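Local coordinates for protein endonuclease NucS (Pyrococcus abyssi, PDB 2VLD) that cleaves single-stranded 3' and 5' extremities of branched DNA, binds single-stranded DNA, and works as a homodimeric endonuclease, at residues Glu8-Glu12 with Glu13-Glu17; His38-Gly41 with Arg42-Glu46; Arg178-Asp181 with Leu182-Ser186. The protein carries 2 engineered substitutions. All blocks are in the same frame, centred on the assembly; numbering follows the deposited sequence.

Contact 1 of 3, residues Glu8-Glu12 with Glu13-Glu17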
ATOM      1  N   GLU A   8       7.657  14.928  13.229  1.00 86.49           N
ATOM      2  CA  GLU A   8       7.196  13.918  14.209  1.00 87.88           C
ATOM      3  C   GLU A   8       5.875  14.295  14.879  1.00 87.38           C
ATOM      4  O   GLU A   8       5.344  13.558  15.715  1.00 87.72           O
ATOM      5  CB  GLU A   8       8.272  13.567  15.254  1.00 87.88           C
ATOM      6  CG  GLU A   8       8.060  12.166  15.871  1.00 89.52           C
ATOM      7  CD  GLU A   8       9.140  11.747  16.862  1.00 90.36           C
ATOM      8  OE1 GLU A   8       9.336  12.460  17.876  1.00 93.58           O
ATOM      9  OE2 GLU A   8       9.779  10.687  16.634  1.00 93.59           O
ATOM     10  N   ASN A   9       5.377  15.467  14.508  1.00 86.97           N
ATOM     11  CA  ASN A   9       3.992  15.865  14.690  1.00 86.51           C
ATOM     12  C   ASN A   9       3.853  17.114  13.841  1.00 86.12           C
ATOM     13  O   ASN A   9       4.723  17.983  13.893  1.00 86.37           O
ATOM     14  CB  ASN A   9       3.663  16.163  16.154  1.00 86.61           C
ATOM     15  CG  ASN A   9       2.169  16.189  16.425  1.00 86.74           C
ATOM     16  OD1 ASN A   9       1.455  17.088  15.974  1.00 86.34           O
ATOM     17  ND2 ASN A   9       1.691  15.202  17.173  1.00 87.15           N
ATOM     18  N   PRO A  10       2.844  17.163  12.964  1.00 85.55           N
ATOM     19  CA  PRO A  10       2.534  18.381  12.233  1.00 85.36           C
ATOM     20  C   PRO A  10       1.245  19.103  12.654  1.00 85.48           C
ATOM     21  O   PRO A  10       0.262  18.467  13.039  1.00 85.25           O
ATOM     22  CB  PRO A  10       2.389  17.858  10.802  1.00 85.07           C
ATOM     23  CG  PRO A  10       2.026  16.350  10.972  1.00 84.83           C
ATOM     24  CD  PRO A  10       2.061  16.035  12.446  1.00 85.33           C
ATOM     25  N   SER A  11       1.262  20.428  12.576  1.00 85.95           N
ATOM     26  CA  SER A  11       0.036  21.204  12.669  1.00 86.56           C
ATOM     27  C   SER A  11      -0.460  21.432  11.245  1.00 87.07           C
ATOM     28  O   SER A  11       0.198  21.019  10.288  1.00 86.97           O
ATOM     29  CB  SER A  11       0.288  22.532  13.367  1.00 86.43           C
ATOM     30  OG  SER A  11       0.728  23.506  12.438  1.00 86.97           O
ATOM     31  N   GLU A  12      -1.611  22.091  11.111  1.00 87.84           N
ATOM     32  CA  GLU A  12      -2.206  22.399   9.802  1.00 89.07           C
ATOM     33  C   GLU A  12      -1.298  23.263   8.932  1.00 88.67           C
ATOM     34  O   GLU A  12      -1.197  23.044   7.725  1.00 88.87           O
ATOM     35  CB  GLU A  12      -3.563  23.089   9.961  1.00 89.00           C
ATOM     36  CG  GLU A  12      -4.602  22.286  10.744  1.00 91.04           C
ATOM     37  CD  GLU A  12      -6.012  22.845  10.596  1.00 92.08           C
ATOM     38  OE1 GLU A  12      -6.204  23.841   9.856  1.00 94.66           O
ATOM     39  OE2 GLU A  12      -6.933  22.279  11.220  1.00 95.16           O
ATOM     40  N   GLU A  13      -0.651  24.249   9.548  1.00 88.62           N
ATOM     41  CA  GLU A  13       0.389  25.020   8.876  1.00 88.49           C
ATOM     42  C   GLU A  13       1.398  24.075   8.214  1.00 87.56           C
ATOM     43  O   GLU A  13       1.663  24.184   7.015  1.00 87.47           O
ATOM     44  CB  GLU A  13       1.102  25.942   9.867  1.00 89.03           C
ATOM     45  CG  GLU A  13       0.428  27.286  10.102  1.00 91.63           C
ATOM     46  CD  GLU A  13       1.432  28.377  10.474  1.00 95.03           C
ATOM     47  OE1 GLU A  13       2.640  28.066  10.607  1.00 96.35           O
ATOM     48  OE2 GLU A  13       1.019  29.546  10.626  1.00 95.97           O
ATOM     49  N   GLU A  14       1.928  23.139   9.004  1.00 86.44           N
ATOM     50  CA  GLU A  14       2.939  22.184   8.546  1.00 85.40           C
ATOM     51  C   GLU A  14       2.480  21.311   7.375  1.00 84.21           C
ATOM     52  O   GLU A  14       3.140  21.272   6.335  1.00 84.27           O
ATOM     53  CB  GLU A  14       3.415  21.292   9.700  1.00 85.69           C
ATOM     54  CG  GLU A  14       4.646  21.795  10.445  1.00 86.72           C
ATOM     55  CD  GLU A  14       4.329  22.263  11.847  1.00 87.87           C
ATOM     56  OE1 GLU A  14       4.519  21.469  12.794  1.00 87.31           O
ATOM     57  OE2 GLU A  14       3.880  23.419  12.004  1.00 90.04           O
ATOM     58  N   ILE A  15       1.359  20.612   7.552  1.00 82.61           N
ATOM     59  CA  ILE A  15       0.837  19.707   6.531  1.00 80.79           C
ATOM     60  C   ILE A  15       0.754  20.383   5.167  1.00 81.13           C
ATOM     61  O   ILE A  15       1.276  19.851   4.192  1.00 80.92           O
ATOM     62  CB  ILE A  15      -0.528  19.102   6.931  1.00 80.12           C
ATOM     63  CG1 ILE A  15      -0.361  18.216   8.170  1.00 77.66           C
ATOM     64  CG2 ILE A  15      -1.106  18.282   5.778  1.00 78.63           C
ATOM     65  CD1 ILE A  15      -1.620  18.008   8.981  1.00 72.59           C
ATOM     66  N   LYS A  16       0.129  21.556   5.104  1.00 81.44           N
ATOM     67  CA  LYS A  16       0.020  22.286   3.842  1.00 82.29           C
ATOM     68  C   LYS A  16       1.399  22.578   3.249  1.00 82.30           C
ATOM     69  O   LYS A  16       1.600  22.401   2.051  1.00 82.32           O
ATOM     70  CB  LYS A  16      -0.813  23.572   3.992  1.00 82.27           C
ATOM     71  CG  LYS A  16      -1.078  24.317   2.662  1.00 83.12           C
ATOM     72  CD  LYS A  16      -2.038  25.519   2.787  1.00 83.74           C
ATOM     73  CE  LYS A  16      -3.484  25.168   2.388  1.00 86.77           C
ATOM     74  NZ  LYS A  16      -4.401  24.926   3.548  1.00 87.47           N
ATOM     75  N   GLU A  17       2.344  23.005   4.085  1.00 82.53           N
ATOM     76  CA  GLU A  17       3.718  23.227   3.634  1.00 83.16           C
ATOM     77  C   GLU A  17       4.268  21.953   3.013  1.00 81.55           C
ATOM     78  O   GLU A  17       4.824  21.972   1.915  1.00 81.56           O
ATOM     79  CB  GLU A  17       4.622  23.673   4.793  1.00 83.19           C
ATOM     80  CG  GLU A  17       4.640  25.176   5.046  1.00 85.93           C
ATOM     81  CD  GLU A  17       5.680  25.595   6.078  1.00 86.67           C
ATOM     82  OE1 GLU A  17       6.810  25.039   6.052  1.00 91.56           O
ATOM     83  OE2 GLU A  17       5.367  26.493   6.907  1.00 91.07           O
TER
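Ser11 and Glu14 meet at the start of helix 12-25, where Ser11 is the N-cap. The Glu14 carboxylate folds back over the cap and holds it at two points. Its OE2 takes a hydrogen bond from Ser11 OG at 3.2 Å. The hydroxyl comes to that oxygen from above the carboxylate plane, 64° out of it. Its OE1 takes a weak bond from the backbone, Ser11 N to Glu14 OE1 at 3.4 Å. This bond, from the N-cap amide to the side chain three residues on, resembles one half of a capping box. The other half is not formed, since Ser11 OG turns to the Glu14 carboxylate. The Glu14 chain is bent at chi2 (110°), which brings the carboxylate back toward Ser11. The negative charge of Glu14 is probably favoured here, beside the amide end of the helix.

The second shell is backbone and apolar. Ile15 N bonds to Ser11 O at 3.0 Å. Lys16 N bonds to Glu12 O at 3.3 Å, so the first helical turn is closed. Next to these bonds, Pro10 CB touches Ile15 CG1 at 3.8 Å and Glu14 CB at 3.7 Å. The proline thus packs on the inward side of the turn, and its side chain lies at a slant to that of Ile15.

This turn follows the loop after strand 4-7. Pro10 rests on Pro107 and Leu110 of strand 106-113, and Ile15 touches the same Leu110. Ile15 and Lys16 also pack on Phe84 of strand 81-84, which sets the helix start against the N-terminal sheet.

Contact 2 of 3, residues His38-Gly41 with Arg42-Glu46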
ATOM      1  N   HIS A  38     -14.231   8.922   4.932  1.00 51.52           N
ATOM      2  CA  HIS A  38     -15.531   9.105   4.320  1.00 52.05           C
ATOM      3  C   HIS A  38     -15.362   8.932   2.819  1.00 52.53           C
ATOM      4  O   HIS A  38     -14.475   9.556   2.216  1.00 52.93           O
ATOM      5  CB  HIS A  38     -16.058  10.511   4.592  1.00 51.86           C
ATOM      6  CG  HIS A  38     -15.992  10.917   6.031  1.00 51.39           C
ATOM      7  ND1 HIS A  38     -17.020  10.681   6.919  1.00 50.70           N
ATOM      8  CD2 HIS A  38     -15.029  11.560   6.731  1.00 50.15           C
ATOM      9  CE1 HIS A  38     -16.691  11.156   8.106  1.00 50.91           C
ATOM     10  NE2 HIS A  38     -15.488  11.696   8.018  1.00 51.04           N
ATOM     11  N   TYR A  39     -16.216   8.097   2.230  1.00 52.69           N
ATOM     12  CA  TYR A  39     -16.169   7.816   0.813  1.00 52.92           C
ATOM     13  C   TYR A  39     -17.517   8.076   0.192  1.00 54.28           C
ATOM     14  O   TYR A  39     -18.551   7.724   0.755  1.00 54.17           O
ATOM     15  CB  TYR A  39     -15.787   6.352   0.569  1.00 52.61           C
ATOM     16  CG  TYR A  39     -15.824   5.966  -0.891  1.00 50.83           C
ATOM     17  CD1 TYR A  39     -14.770   6.312  -1.734  1.00 48.77           C
ATOM     18  CD2 TYR A  39     -16.908   5.265  -1.431  1.00 49.73           C
ATOM     19  CE1 TYR A  39     -14.789   5.993  -3.084  1.00 49.59           C
ATOM     20  CE2 TYR A  39     -16.937   4.922  -2.787  1.00 49.87           C
ATOM     21  CZ  TYR A  39     -15.866   5.296  -3.612  1.00 51.13           C
ATOM     22  OH  TYR A  39     -15.851   4.984  -4.961  1.00 52.19           O
ATOM     23  N   GLU A  40     -17.490   8.694  -0.978  1.00 56.20           N
ATOM     24  CA  GLU A  40     -18.656   8.834  -1.821  1.00 58.48           C
ATOM     25  C   GLU A  40     -18.220   8.479  -3.233  1.00 60.34           C
ATOM     26  O   GLU A  40     -17.368   9.156  -3.807  1.00 60.81           O
ATOM     27  CB  GLU A  40     -19.162  10.267  -1.797  1.00 58.21           C
ATOM     28  CG  GLU A  40     -19.771  10.705  -0.485  1.00 59.38           C
ATOM     29  CD  GLU A  40     -19.943  12.219  -0.398  1.00 60.37           C
ATOM     30  OE1 GLU A  40     -20.051  12.891  -1.453  1.00 59.21           O
ATOM     31  OE2 GLU A  40     -19.959  12.738   0.740  1.00 61.43           O
ATOM     32  N   GLY A  41     -18.800   7.423  -3.790  1.00 62.49           N
ATOM     33  CA  GLY A  41     -18.496   7.006  -5.155  1.00 65.50           C
ATOM     34  C   GLY A  41     -19.761   6.474  -5.770  1.00 67.65           C
ATOM     35  O   GLY A  41     -20.687   7.242  -6.037  1.00 68.18           O
ATOM     36  N   ARG A  42     -19.821   5.164  -5.990  1.00 69.47           N
ATOM     37  CA  ARG A  42     -21.087   4.571  -6.399  1.00 71.07           C
ATOM     38  C   ARG A  42     -22.074   4.649  -5.232  1.00 70.42           C
ATOM     39  O   ARG A  42     -23.252   5.018  -5.418  1.00 70.84           O
ATOM     40  CB  ARG A  42     -20.924   3.134  -6.894  1.00 72.19           C
ATOM     41  CG  ARG A  42     -22.255   2.542  -7.373  1.00 76.63           C
ATOM     42  CD  ARG A  42     -22.114   1.193  -8.073  1.00 83.10           C
ATOM     43  NE  ARG A  42     -23.381   0.802  -8.695  1.00 86.92           N
ATOM     44  CZ  ARG A  42     -23.730   1.087  -9.950  1.00 88.96           C
ATOM     45  NH1 ARG A  42     -22.904   1.760 -10.750  1.00 89.55           N
ATOM     46  NH2 ARG A  42     -24.911   0.689 -10.410  1.00 90.17           N
ATOM     47  N   ALA A  43     -21.574   4.315  -4.039  1.00 69.24           N
ATOM     48  CA  ALA A  43     -22.336   4.444  -2.799  1.00 67.69           C
ATOM     49  C   ALA A  43     -21.566   5.258  -1.759  1.00 66.32           C
ATOM     50  O   ALA A  43     -20.495   5.784  -2.046  1.00 66.25           O
ATOM     51  CB  ALA A  43     -22.717   3.072  -2.254  1.00 68.08           C
ATOM     52  N   LYS A  44     -22.112   5.332  -0.550  1.00 64.54           N
ATOM     53  CA  LYS A  44     -21.648   6.259   0.460  1.00 62.94           C
ATOM     54  C   LYS A  44     -21.316   5.511   1.748  1.00 62.43           C
ATOM     55  O   LYS A  44     -22.189   4.929   2.382  1.00 62.18           O
ATOM     56  CB  LYS A  44     -22.751   7.300   0.695  1.00 62.73           C
ATOM     57  CG  LYS A  44     -22.371   8.527   1.484  1.00 60.88           C
ATOM     58  CD  LYS A  44     -23.462   9.551   1.295  1.00 59.41           C
ATOM     59  CE  LYS A  44     -23.520  10.557   2.420  1.00 58.89           C
ATOM     60  NZ  LYS A  44     -24.696  11.450   2.239  1.00 56.55           N
ATOM     61  N   SER A  45     -20.048   5.529   2.134  1.00 62.20           N
ATOM     62  CA  SER A  45     -19.622   4.854   3.350  1.00 62.26           C
ATOM     63  C   SER A  45     -18.672   5.710   4.180  1.00 62.77           C
ATOM     64  O   SER A  45     -18.150   6.736   3.701  1.00 62.07           O
ATOM     65  CB  SER A  45     -18.983   3.488   3.031  1.00 62.14           C
ATOM     66  OG  SER A  45     -17.672   3.610   2.485  1.00 61.38           O
ATOM     67  N   GLU A  46     -18.476   5.273   5.425  1.00 63.60           N
ATOM     68  CA  GLU A  46     -17.495   5.846   6.335  1.00 65.78           C
ATOM     69  C   GLU A  46     -16.821   4.761   7.161  1.00 64.13           C
ATOM     70  O   GLU A  46     -17.326   3.649   7.272  1.00 64.06           O
ATOM     71  CB  GLU A  46     -18.134   6.896   7.257  1.00 65.62           C
ATOM     72  CG  GLU A  46     -19.352   6.431   8.071  1.00 69.98           C
ATOM     73  CD  GLU A  46     -20.013   7.569   8.863  1.00 71.67           C
ATOM     74  OE1 GLU A  46     -21.269   7.650   8.854  1.00 79.84           O
ATOM     75  OE2 GLU A  46     -19.283   8.383   9.489  1.00 78.44           O
TER
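His38 pairs with Glu46 in a beta hairpin, two pairs back from Glu40 and Lys44. They form a non-hydrogen-bonded antiparallel pair, with Glu46 CB 4.0 Å from His38 ND1. The two side chains slant past each other, and the imidazole and carboxylate planes are 46° apart. The other ring nitrogen, His38 NE2, bonds to Glu103.

Tyr39 faces Ser45 as the hydrogen-bonded pair. Tyr39 N gives to Ser45 O at 2.8 Å, and Ser45 N gives back to Tyr39 O at 3.0 Å. On the face that these two residues share, Ser45 OG sits 3.8 Å from Tyr39 CB. CG of Tyr39 stands anti to the backbone N (chi1 176°), which carries the ring along the hairpin over the turn. There Tyr39 CD2 lies 3.7 Å from Ala43 O, and the hydroxyl bonds to Glu98.

Glu40 shares the His38 face. Its CG meets Lys44 CG at 3.9 Å, the two side chains running alongside each other. Their charged ends part to different partners on the second subunit. Glu40 meets Arg190 and Tyr191 there, while Lys44 NZ meets Asp160, Glu174 and the carbonyl of Ile158.

Gly41 opens the three-residue turn, and Gly41 N bonds to Ala43 O at 2.9 Å.

The whole is a tight antiparallel hairpin of strands 28-40 and 44-48 in the PH-like domain. Asp160 and Glu174 of the second subunit fit the acidic positions of the PD-(D/E)XK nuclease pattern. The hairpin tip of one subunit therefore probably lies against the nuclease site of the other.

Contact 3 of 3, residues Arg178-Asp181 with Leu182-Ser186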
ATOM      1  N   ARG A 178      25.196  -9.824 -16.098  1.00 79.63           N
ATOM      2  CA  ARG A 178      26.119  -8.754 -15.715  1.00 81.64           C
ATOM      3  C   ARG A 178      27.180  -9.321 -14.778  1.00 80.50           C
ATOM      4  O   ARG A 178      27.208 -10.533 -14.536  1.00 80.85           O
ATOM      5  CB  ARG A 178      25.354  -7.609 -15.039  1.00 81.52           C
ATOM      6  CG  ARG A 178      24.414  -6.861 -15.976  1.00 84.72           C
ATOM      7  CD  ARG A 178      23.801  -5.616 -15.329  1.00 86.46           C
ATOM      8  NE  ARG A 178      23.196  -4.720 -16.323  1.00 96.46           N
ATOM      9  CZ  ARG A 178      21.900  -4.688 -16.643  1.00100.17           C
ATOM     10  NH1 ARG A 178      21.028  -5.501 -16.050  1.00102.18           N
ATOM     11  NH2 ARG A 178      21.473  -3.832 -17.564  1.00101.76           N
ATOM     12  N   LYS A 179      28.060  -8.462 -14.264  1.00 79.80           N
ATOM     13  CA  LYS A 179      28.996  -8.867 -13.219  1.00 78.89           C
ATOM     14  C   LYS A 179      28.226  -9.525 -12.081  1.00 77.83           C
ATOM     15  O   LYS A 179      27.278  -8.945 -11.546  1.00 77.40           O
ATOM     16  CB  LYS A 179      29.769  -7.667 -12.670  1.00 79.30           C
ATOM     17  CG  LYS A 179      31.199  -7.515 -13.168  1.00 80.64           C
ATOM     18  CD  LYS A 179      32.081  -6.966 -12.051  1.00 83.67           C
ATOM     19  CE  LYS A 179      32.956  -5.804 -12.514  1.00 85.44           C
ATOM     20  NZ  LYS A 179      33.967  -6.188 -13.542  1.00 87.11           N
ATOM     21  N   ALA A 180      28.631 -10.739 -11.724  1.00 76.67           N
ATOM     22  CA  ALA A 180      27.983 -11.470 -10.649  1.00 75.75           C
ATOM     23  C   ALA A 180      28.420 -10.929  -9.299  1.00 75.07           C
ATOM     24  O   ALA A 180      29.607 -10.823  -9.025  1.00 75.02           O
ATOM     25  CB  ALA A 180      28.285 -12.949 -10.757  1.00 75.74           C
ATOM     26  N   ASP A 181      27.447 -10.583  -8.465  1.00 74.33           N
ATOM     27  CA  ASP A 181      27.721 -10.052  -7.139  1.00 73.70           C
ATOM     28  C   ASP A 181      27.581 -11.083  -6.027  1.00 72.58           C
ATOM     29  O   ASP A 181      27.308 -12.261  -6.264  1.00 72.38           O
ATOM     30  CB  ASP A 181      26.859  -8.811  -6.835  1.00 74.44           C
ATOM     31  CG  ASP A 181      25.356  -9.029  -7.090  1.00 76.51           C
ATOM     32  OD1 ASP A 181      24.865 -10.183  -7.097  1.00 78.78           O
ATOM     33  OD2 ASP A 181      24.652  -8.013  -7.279  1.00 78.75           O
ATOM     34  N   LEU A 182      27.771 -10.603  -4.805  1.00 71.27           N
ATOM     35  CA  LEU A 182      27.660 -11.404  -3.601  1.00 70.26           C
ATOM     36  C   LEU A 182      26.270 -12.006  -3.497  1.00 68.01           C
ATOM     37  O   LEU A 182      26.120 -13.168  -3.120  1.00 67.77           O
ATOM     38  CB  LEU A 182      27.947 -10.512  -2.391  1.00 70.49           C
ATOM     39  CG  LEU A 182      28.652 -11.025  -1.130  1.00 71.89           C
ATOM     40  CD1 LEU A 182      29.833 -11.942  -1.431  1.00 72.35           C
ATOM     41  CD2 LEU A 182      29.106  -9.831  -0.289  1.00 73.03           C
ATOM     42  N   HIS A 183      25.263 -11.211  -3.860  1.00 65.73           N
ATOM     43  CA  HIS A 183      23.873 -11.643  -3.796  1.00 63.29           C
ATOM     44  C   HIS A 183      23.614 -12.853  -4.681  1.00 61.06           C
ATOM     45  O   HIS A 183      22.975 -13.810  -4.253  1.00 60.56           O
ATOM     46  CB  HIS A 183      22.912 -10.502  -4.154  1.00 63.92           C
ATOM     47  CG  HIS A 183      21.474 -10.858  -3.956  1.00 65.09           C
ATOM     48  ND1 HIS A 183      20.674 -11.324  -4.978  1.00 66.19           N
ATOM     49  CD2 HIS A 183      20.705 -10.866  -2.841  1.00 65.91           C
ATOM     50  CE1 HIS A 183      19.470 -11.587  -4.503  1.00 67.23           C
ATOM     51  NE2 HIS A 183      19.462 -11.315  -3.211  1.00 67.02           N
ATOM     52  N   ALA A 184      24.119 -12.802  -5.910  1.00 58.54           N
ATOM     53  CA  ALA A 184      24.052 -13.936  -6.823  1.00 56.47           C
ATOM     54  C   ALA A 184      24.572 -15.208  -6.161  1.00 55.58           C
ATOM     55  O   ALA A 184      23.884 -16.226  -6.147  1.00 55.04           O
ATOM     56  CB  ALA A 184      24.816 -13.643  -8.093  1.00 55.78           C
ATOM     57  N   VAL A 185      25.772 -15.141  -5.590  1.00 55.01           N
ATOM     58  CA  VAL A 185      26.379 -16.318  -4.976  1.00 54.55           C
ATOM     59  C   VAL A 185      25.505 -16.863  -3.840  1.00 54.66           C
ATOM     60  O   VAL A 185      25.273 -18.068  -3.765  1.00 54.54           O
ATOM     61  CB  VAL A 185      27.839 -16.047  -4.510  1.00 54.74           C
ATOM     62  CG1 VAL A 185      28.433 -17.271  -3.806  1.00 54.35           C
ATOM     63  CG2 VAL A 185      28.710 -15.677  -5.693  1.00 53.42           C
ATOM     64  N   SER A 186      25.010 -15.975  -2.981  1.00 54.88           N
ATOM     65  CA  SER A 186      24.121 -16.353  -1.873  1.00 55.20           C
ATOM     66  C   SER A 186      22.827 -16.980  -2.376  1.00 55.18           C
ATOM     67  O   SER A 186      22.310 -17.940  -1.780  1.00 55.10           O
ATOM     68  CB  SER A 186      23.768 -15.127  -1.033  1.00 55.43           C
ATOM     69  OG  SER A 186      24.938 -14.450  -0.620  1.00 56.52           O
TER
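Asp181 caps helix 182-199 by bonding with its side chain to the backbone of Ala184. The bond runs from Ala184 N to Asp181 OD1 at 3.0 Å, with an angle of 162° at the hydrogen. The amide meets the oxygen nearly in line with its C-O bond. CG of Asp181 lies between the backbone N and the carbonyl carbon (chi1 51°), and this turns OD1 in toward the first helical turn. The same oxygen lies 3.5 Å from His183 CB and 3.6 Å from Ala184 CB. An alanine in place of Asp181 would take away this acceptor, and the Ala184 amide would probably lose its capping partner and the helix start become less firmly set.

A weak backbone bond, Val185 N to Asp181 O at 3.3 Å, joins the cap residue to the helix. Further on, Leu182 O accepts from both the amide N and the side-chain OG of Ser186, each at 3.0 Å. The hydroxyl comes in from above the carbonyl plane, 42° out of it.

The cap lies in the PD-(D/E)XK domain, where the chain leaves strand 170-175 and turns into the helix that follows. Ala184 touches Lys176, at the lysine position of that nuclease pattern, in the loop between them.

Apolar contacts hold the inner side. Ala180 CB lies 4.4 Å from Ala184 CB, a loose contact. Ala180 also rests on Leu207 and Ala209 of strand 203-209, and Val185 packs on Leu207 and on Ala216, Leu219 and Leu220 of helix 214-223.

The ring of His183 leads away from the cap to the dimer partner. It stacks on His38 of the second subunit, and its NE2 bonds to Glu101 of the same neighbour.

In the fold
The three contacts follow one another along the chain. Contacts 1 and 2 belong to the N-terminal half, at helix 12-25 and at the hairpin of strands 28-40 and 44-48. Their centres are 27 Å apart, and strand 28-40 is the next element after helix 12-25. Contact 3 starts helix 182-199 in the C-terminal nuclease domain. It lies across the chain's centre from both, with centres 44 Å from contact 1 and 50 Å from contact 2. Between subunits the two regions come together. In the dimer, contact 2 of one chain meets the region of contact 3 in its partner, so the DNA-binding half of one chain lies against the nuclease half of the other.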